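Local structure of serine acetyltransferase (Neisseria gonorrhoeae, 6WYE) at residues Ala44-Glu49 with Ser54-Thr59; Gln94-Gly97 with Ile102-Cys105; Ala108-Ile113 with Ser124-Tyr129. The protein probably catalyses acetyl transfer from acetyl-CoA to L-serine, giving O-acetyl-L-serine and CoA, the first step of L-cysteine biosynthesis. All coordinates share one frame; numbering follows the deposited sequence.

Contact 1 (Ala44-Glu49 with Ser54-Thr59); sequences AAAAAE and SFLHQT
A single methyl of L56 is the tight spot here: its CD1 settles on the surface of helix 34-48 between A45 and A46. The methyl carbon CB of A45 lies 3.9 Å from L56 CD1, and the CB of A46 is at the same 3.9 Å from that atom. Closer still is the backbone, for A46 N comes to 3.6 Å from L56 CD1 and A46 CA follows at 3.7 Å. The leucine therefore rests on the main chain as much as on side chains. Alanine suits both positions because a lone methyl leaves the helix surface low enough for this; the CA atoms of A46 and L56 are 6.4 Å apart. L56 reaches across with CG opposite its carbonyl carbon (chi1 -65°) and an extended chi2 of 169°. The two segments form an antiparallel helical hairpin in the N-terminal helical region of the acetyltransferase, with E49 the first residue to leave helical geometry. The other methyl of L56, CD2, packs on L128 and Y129 of helix 124-129. The other side is looser. A44 and A47 point their methyls away from L56, and with A48 they make up the exposed side of the helix; the H57 imidazole, modelled in two conformers, brings ND1 only to 4.5 Å from A46 CB. Other subunits add polar links: E49 OE2 makes a salt bridge with R150 NH2 of the third subunit, whose T152 packs on A45, and S54 OG is hydrogen-bonded to P50 O of the second subunit.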
# COMPACT_ATOMS: atom_id res chain seq x y z
N ALA A 44 -28.30 8.57 1.70
CA ALA A 44 -28.58 9.36 0.50
C ALA A 44 -27.34 9.54 -0.36
O ALA A 44 -27.40 9.42 -1.59
CB ALA A 44 -29.16 10.71 0.89
N ALA A 45 -26.21 9.91 0.26
CA ALA A 45 -24.98 10.08 -0.51
C ALA A 45 -24.56 8.77 -1.15
O ALA A 45 -24.12 8.75 -2.31
CB ALA A 45 -23.86 10.62 0.39
N ALA A 46 -24.65 7.67 -0.41
CA ALA A 46 -24.25 6.39 -0.98
C ALA A 46 -25.09 6.02 -2.19
O ALA A 46 -24.57 5.49 -3.19
CB ALA A 46 -24.34 5.29 0.10
N ALA A 47 -26.40 6.29 -2.14
CA ALA A 47 -27.22 5.97 -3.31
C ALA A 47 -26.89 6.89 -4.48
O ALA A 47 -26.97 6.47 -5.64
CB ALA A 47 -28.71 6.05 -2.96
N ALA A 48 -26.50 8.15 -4.22
CA ALA A 48 -26.21 9.08 -5.31
C ALA A 48 -24.81 8.91 -5.90
O ALA A 48 -24.58 9.31 -7.05
CB ALA A 48 -26.38 10.53 -4.84
N GLU A 49 -23.85 8.35 -5.15
CA GLU A 49 -22.46 8.28 -5.61
C GLU A 49 -21.93 6.86 -5.45
O GLU A 49 -21.32 6.52 -4.42
CB GLU A 49 -21.59 9.28 -4.85
CG GLU A 49 -20.18 9.46 -5.41
CD GLU A 49 -20.15 9.72 -6.91
OE1 GLU A 49 -20.48 10.86 -7.33
OE2 GLU A 49 -19.77 8.80 -7.66
N SER A 54 -19.24 2.00 -0.91
CA SER A 54 -18.69 1.02 0.02
C SER A 54 -17.86 1.67 1.12
O SER A 54 -17.86 1.18 2.25
CB SER A 54 -17.82 0.02 -0.74
OG SER A 54 -18.61 -0.75 -1.63
N PHE A 55 -17.22 2.80 0.82
CA PHE A 55 -16.58 3.59 1.86
C PHE A 55 -17.60 4.07 2.89
O PHE A 55 -17.37 3.96 4.10
CB PHE A 55 -15.86 4.77 1.20
CG PHE A 55 -15.77 6.02 2.06
CD1 PHE A 55 -14.96 6.05 3.18
CD2 PHE A 55 -16.44 7.17 1.68
CE1 PHE A 55 -14.86 7.22 3.95
CE2 PHE A 55 -16.33 8.35 2.43
CZ PHE A 55 -15.53 8.37 3.57
N LEU A 56 -18.74 4.60 2.42
CA LEU A 56 -19.77 5.10 3.34
C LEU A 56 -20.39 3.97 4.15
O LEU A 56 -20.72 4.17 5.33
CB LEU A 56 -20.84 5.86 2.57
CG LEU A 56 -20.32 7.13 1.91
CD1 LEU A 56 -21.36 7.69 0.96
CD2 LEU A 56 -19.93 8.17 2.99
N HIS A 57 -20.54 2.79 3.55
CA HIS A 57 -21.07 1.64 4.29
C HIS A 57 -20.07 1.14 5.33
O HIS A 57 -20.45 0.79 6.45
CB HIS A 57 -21.48 0.52 3.33
CG HIS A 57 -22.94 0.53 2.95
ND1 HIS A 57 -23.44 1.26 1.90
CD2 HIS A 57 -24.00 -0.11 3.50
CE1 HIS A 57 -24.74 1.07 1.81
NE2 HIS A 57 -25.11 0.24 2.77
N GLN A 58 -18.78 1.10 4.98
CA GLN A 58 -17.77 0.61 5.92
C GLN A 58 -17.44 1.64 6.99
O GLN A 58 -17.19 1.27 8.15
CB GLN A 58 -16.49 0.21 5.18
CG GLN A 58 -16.63 -1.08 4.36
CD GLN A 58 -15.61 -1.17 3.24
OE1 GLN A 58 -14.67 -0.37 3.16
NE2 GLN A 58 -15.80 -2.14 2.34
N THR A 59 -17.46 2.92 6.64
CA THR A 59 -17.12 3.97 7.60
C THR A 59 -18.30 4.41 8.45
O THR A 59 -18.11 4.74 9.62
CB THR A 59 -16.53 5.18 6.86
OG1 THR A 59 -15.35 4.77 6.16
CG2 THR A 59 -16.19 6.31 7.83

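Contact 2 (Gln94-Gly97 with Ile102-Cys105); sequences QALG and ISKC
A helix corner, where helix 85-98 gives way to helix 100-116 at a steep turn, is filled by L96 and I102. The two side chains cross at about a right angle, and the touching is done by their branches: L96 CD2 lies 3.6 Å from I102 CG2 and 3.9 Å from I102 CB. L96 sends CG out opposite its carbonyl carbon (chi1 -76°). In I102 the CG2 methyl stands opposite the backbone N, while CG1 stands opposite the carbonyl carbon (chi1 -60°), so the short beta branch is left to meet the leucine and the longer arm extends toward A95. That arm is fully extended, and its CD1 comes within 4.3 Å of A95 O, a loose van der Waals approach to a carbonyl oxygen. Helix 85-98 and helix 100-116 belong to the N-terminal helical region characteristic of serine acetyltransferases, and their closeness here, with L96 CA and I102 CA 6.4 Å apart, follows from the short link between them. On the more open flank S103 joins in: its OG lies 4.0 Å from L96 CD2, a van der Waals neighbour of the methyl. Serine, small and polar, suits this partly exposed border. The buried flank is covered by helix 131-147, where A95 packs on I141 and I102 on the side chain of R140. A small residue at A95 lets helix 131-147 come close, through I141. No other chain of the assembly touches either segment.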
# COMPACT_ATOMS: atom_id res chain seq x y z
N GLN A 94 -11.52 2.25 22.46
CA GLN A 94 -11.39 2.12 23.91
C GLN A 94 -11.28 3.48 24.58
O GLN A 94 -11.85 3.70 25.65
CB GLN A 94 -10.19 1.25 24.27
N ALA A 95 -10.55 4.42 23.96
CA ALA A 95 -10.43 5.75 24.53
C ALA A 95 -11.77 6.46 24.57
O ALA A 95 -12.10 7.13 25.57
CB ALA A 95 -9.42 6.58 23.73
N LEU A 96 -12.56 6.33 23.51
CA LEU A 96 -13.90 6.90 23.54
C LEU A 96 -14.76 6.22 24.60
O LEU A 96 -15.59 6.88 25.25
CB LEU A 96 -14.56 6.76 22.17
CG LEU A 96 -14.09 7.75 21.11
CD1 LEU A 96 -14.72 7.41 19.79
CD2 LEU A 96 -14.45 9.16 21.50
N GLY A 97 -14.57 4.92 24.82
CA GLY A 97 -15.31 4.22 25.86
C GLY A 97 -14.84 4.57 27.25
O GLY A 97 -15.62 4.54 28.20
N ILE A 102 -15.82 12.78 25.77
CA ILE A 102 -15.31 13.10 24.44
C ILE A 102 -16.43 13.08 23.41
O ILE A 102 -16.58 14.02 22.61
CB ILE A 102 -14.17 12.14 24.07
CG1 ILE A 102 -13.04 12.27 25.09
CG2 ILE A 102 -13.68 12.43 22.67
CD1 ILE A 102 -11.85 11.37 24.82
N SER A 103 -17.25 12.03 23.42
CA SER A 103 -18.33 11.93 22.44
C SER A 103 -19.32 13.08 22.59
O SER A 103 -19.84 13.58 21.59
CB SER A 103 -19.05 10.59 22.58
OG SER A 103 -18.45 9.61 21.75
N LYS A 104 -19.53 13.56 23.82
CA LYS A 104 -20.40 14.71 24.01
C LYS A 104 -19.76 15.96 23.42
O LYS A 104 -20.45 16.78 22.79
CB LYS A 104 -20.70 14.91 25.50
N CYS A 105 -18.45 16.12 23.58
CA CYS A 105 -17.77 17.22 22.91
C CYS A 105 -17.87 17.08 21.39
O CYS A 105 -18.13 18.07 20.69
CB CYS A 105 -16.31 17.26 23.37
SG CYS A 105 -16.19 17.63 25.12

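Contact 3 (Ala108-Ile113 with Ser124-Tyr129); sequences ADLKAI and SLPLLY
L110 carries CG opposite its carbonyl carbon (chi1 -74°), and chi2 extends CD1, leaving CD2 as the branch that meets the ring of P126. In I113 a chi1 of -70° places CG2 opposite the backbone N and CG1 beside it, and both arms then lie along the same proline. The contacts are divided over the ring: L110 CD2 touches P126 CG at 3.8 Å, while I113 CD1 meets P126 CB at 3.9 Å. I113 CG2 adds a touch 3.9 Å from P126 CG, so this one ring atom is shared by leucine and isoleucine. L110 CD2 also reaches the main chain, 3.9 Å from L127 N, with L127 CB a little farther off at 4.2 Å. Proline is well placed in the first turn of helix 124-129, where its missing N-H costs no helical bond and its compact ring makes a firm apolar knob. The segment axes lie 9.6 Å apart with 116° between their directions. F133 of helix 131-147 packs on L110, I113 and L127, and L66 of helix 66-78 covers L110 and L127. P126 also touches C120, which with Y114 and D117 forms the sodium site. With the I113 side chain about 7 Å from a bound sodium ion and about 8 Å from a bound malate, this buried crossing of steeply inclined helices belongs to the helical N-terminal region of serine acetyltransferases.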
# COMPACT_ATOMS: atom_id res chain seq x y z
N ALA A 108 -21.24 18.31 20.30
CA ALA A 108 -21.31 19.76 20.38
C ALA A 108 -20.57 20.41 19.22
O ALA A 108 -21.05 21.38 18.62
CB ALA A 108 -20.74 20.25 21.72
N ASP A 109 -19.41 19.87 18.86
CA ASP A 109 -18.62 20.42 17.76
C ASP A 109 -19.38 20.34 16.44
O ASP A 109 -19.36 21.30 15.66
CB ASP A 109 -17.28 19.67 17.67
CG ASP A 109 -16.33 20.04 18.79
OD1 ASP A 109 -16.72 20.86 19.66
OD2 ASP A 109 -15.18 19.53 18.81
N LEU A 110 -20.02 19.20 16.16
CA LEU A 110 -20.74 19.07 14.89
C LEU A 110 -21.87 20.08 14.81
O LEU A 110 -22.07 20.73 13.76
CB LEU A 110 -21.26 17.63 14.72
CG LEU A 110 -20.19 16.59 14.39
CD1 LEU A 110 -20.71 15.17 14.57
CD2 LEU A 110 -19.71 16.79 12.96
N LYS A 111 -22.61 20.26 15.91
CA LYS A 111 -23.66 21.26 15.94
C LYS A 111 -23.09 22.66 15.78
O LYS A 111 -23.66 23.50 15.07
CB LYS A 111 -24.45 21.14 17.25
CG LYS A 111 -25.41 19.96 17.30
CD LYS A 111 -25.84 19.65 18.74
CE LYS A 111 -26.87 18.52 18.79
N ALA A 112 -21.95 22.94 16.42
CA ALA A 112 -21.31 24.24 16.27
C ALA A 112 -20.95 24.52 14.82
O ALA A 112 -21.17 25.63 14.32
CB ALA A 112 -20.08 24.34 17.17
N ILE A 113 -20.39 23.53 14.12
CA ILE A 113 -20.01 23.77 12.73
C ILE A 113 -21.24 23.99 11.87
O ILE A 113 -21.27 24.86 11.00
CB ILE A 113 -19.14 22.61 12.19
CG1 ILE A 113 -17.75 22.59 12.84
CG2 ILE A 113 -18.99 22.74 10.68
CD1 ILE A 113 -17.16 21.15 12.90
N SER A 124 -23.01 15.30 8.35
CA SER A 124 -21.97 14.35 7.97
C SER A 124 -20.85 14.99 7.15
O SER A 124 -19.81 14.36 6.94
CB SER A 124 -22.58 13.14 7.25
OG SER A 124 -23.25 13.53 6.08
N LEU A 125 -21.05 16.22 6.65
CA LEU A 125 -20.00 16.86 5.87
C LEU A 125 -18.75 17.13 6.71
O LEU A 125 -17.67 16.65 6.34
CB LEU A 125 -20.54 18.13 5.22
CG LEU A 125 -19.49 19.06 4.60
CD1 LEU A 125 -18.81 18.36 3.43
CD2 LEU A 125 -20.14 20.36 4.15
N PRO A 126 -18.82 17.83 7.86
CA PRO A 126 -17.60 17.94 8.68
C PRO A 126 -17.14 16.61 9.23
O PRO A 126 -15.92 16.38 9.34
CB PRO A 126 -17.98 18.91 9.81
CG PRO A 126 -19.48 18.92 9.83
CD PRO A 126 -19.94 18.62 8.43
N LEU A 127 -18.08 15.73 9.60
CA LEU A 127 -17.71 14.43 10.15
C LEU A 127 -16.75 13.70 9.22
O LEU A 127 -15.74 13.14 9.65
CB LEU A 127 -18.97 13.58 10.40
CG LEU A 127 -18.66 12.11 10.71
CD1 LEU A 127 -17.83 11.98 11.99
CD2 LEU A 127 -19.91 11.25 10.82
N LEU A 128 -17.06 13.70 7.92
CA LEU A 128 -16.26 12.95 6.96
C LEU A 128 -15.20 13.78 6.25
O LEU A 128 -14.17 13.23 5.87
CB LEU A 128 -17.18 12.32 5.90
CG LEU A 128 -18.15 11.31 6.48
CD1 LEU A 128 -19.13 10.76 5.42
CD2 LEU A 128 -17.38 10.18 7.15
N TYR A 129 -15.41 15.09 6.06
CA TYR A 129 -14.59 15.82 5.09
C TYR A 129 -13.96 17.12 5.58
O TYR A 129 -13.31 17.79 4.78
CB TYR A 129 -15.41 16.12 3.83
CG TYR A 129 -16.14 14.90 3.27
CD1 TYR A 129 -15.42 13.79 2.82
CD2 TYR A 129 -17.52 14.86 3.21
CE1 TYR A 129 -16.06 12.68 2.31
CE2 TYR A 129 -18.19 13.74 2.70
CZ TYR A 129 -17.46 12.66 2.25
OH TYR A 129 -18.12 11.56 1.77

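All three contacts are apolar meetings of helices within the N-terminal family region, but they differ in depth. Contact 3 is fully buried, whereas contact 1 is a partly buried hairpin and contact 2 a partly buried corner, each between helices consecutive in sequence. Contacts 2 and 3 both use helix 100-116, on successive segments, with centres 16 Å apart. Contacts 1 and 3 meet directly: L56 CD2 lies 3.6 Å from L128 CD1, which ties the outer hairpin to the inner crossing. Leucine methyls work in all three, against alanines in contact 1, an isoleucine branch in contact 2 and a proline ring in contact 3. Contacts 1 and 3 both touch the third subunit; contact 2 meets no other chain.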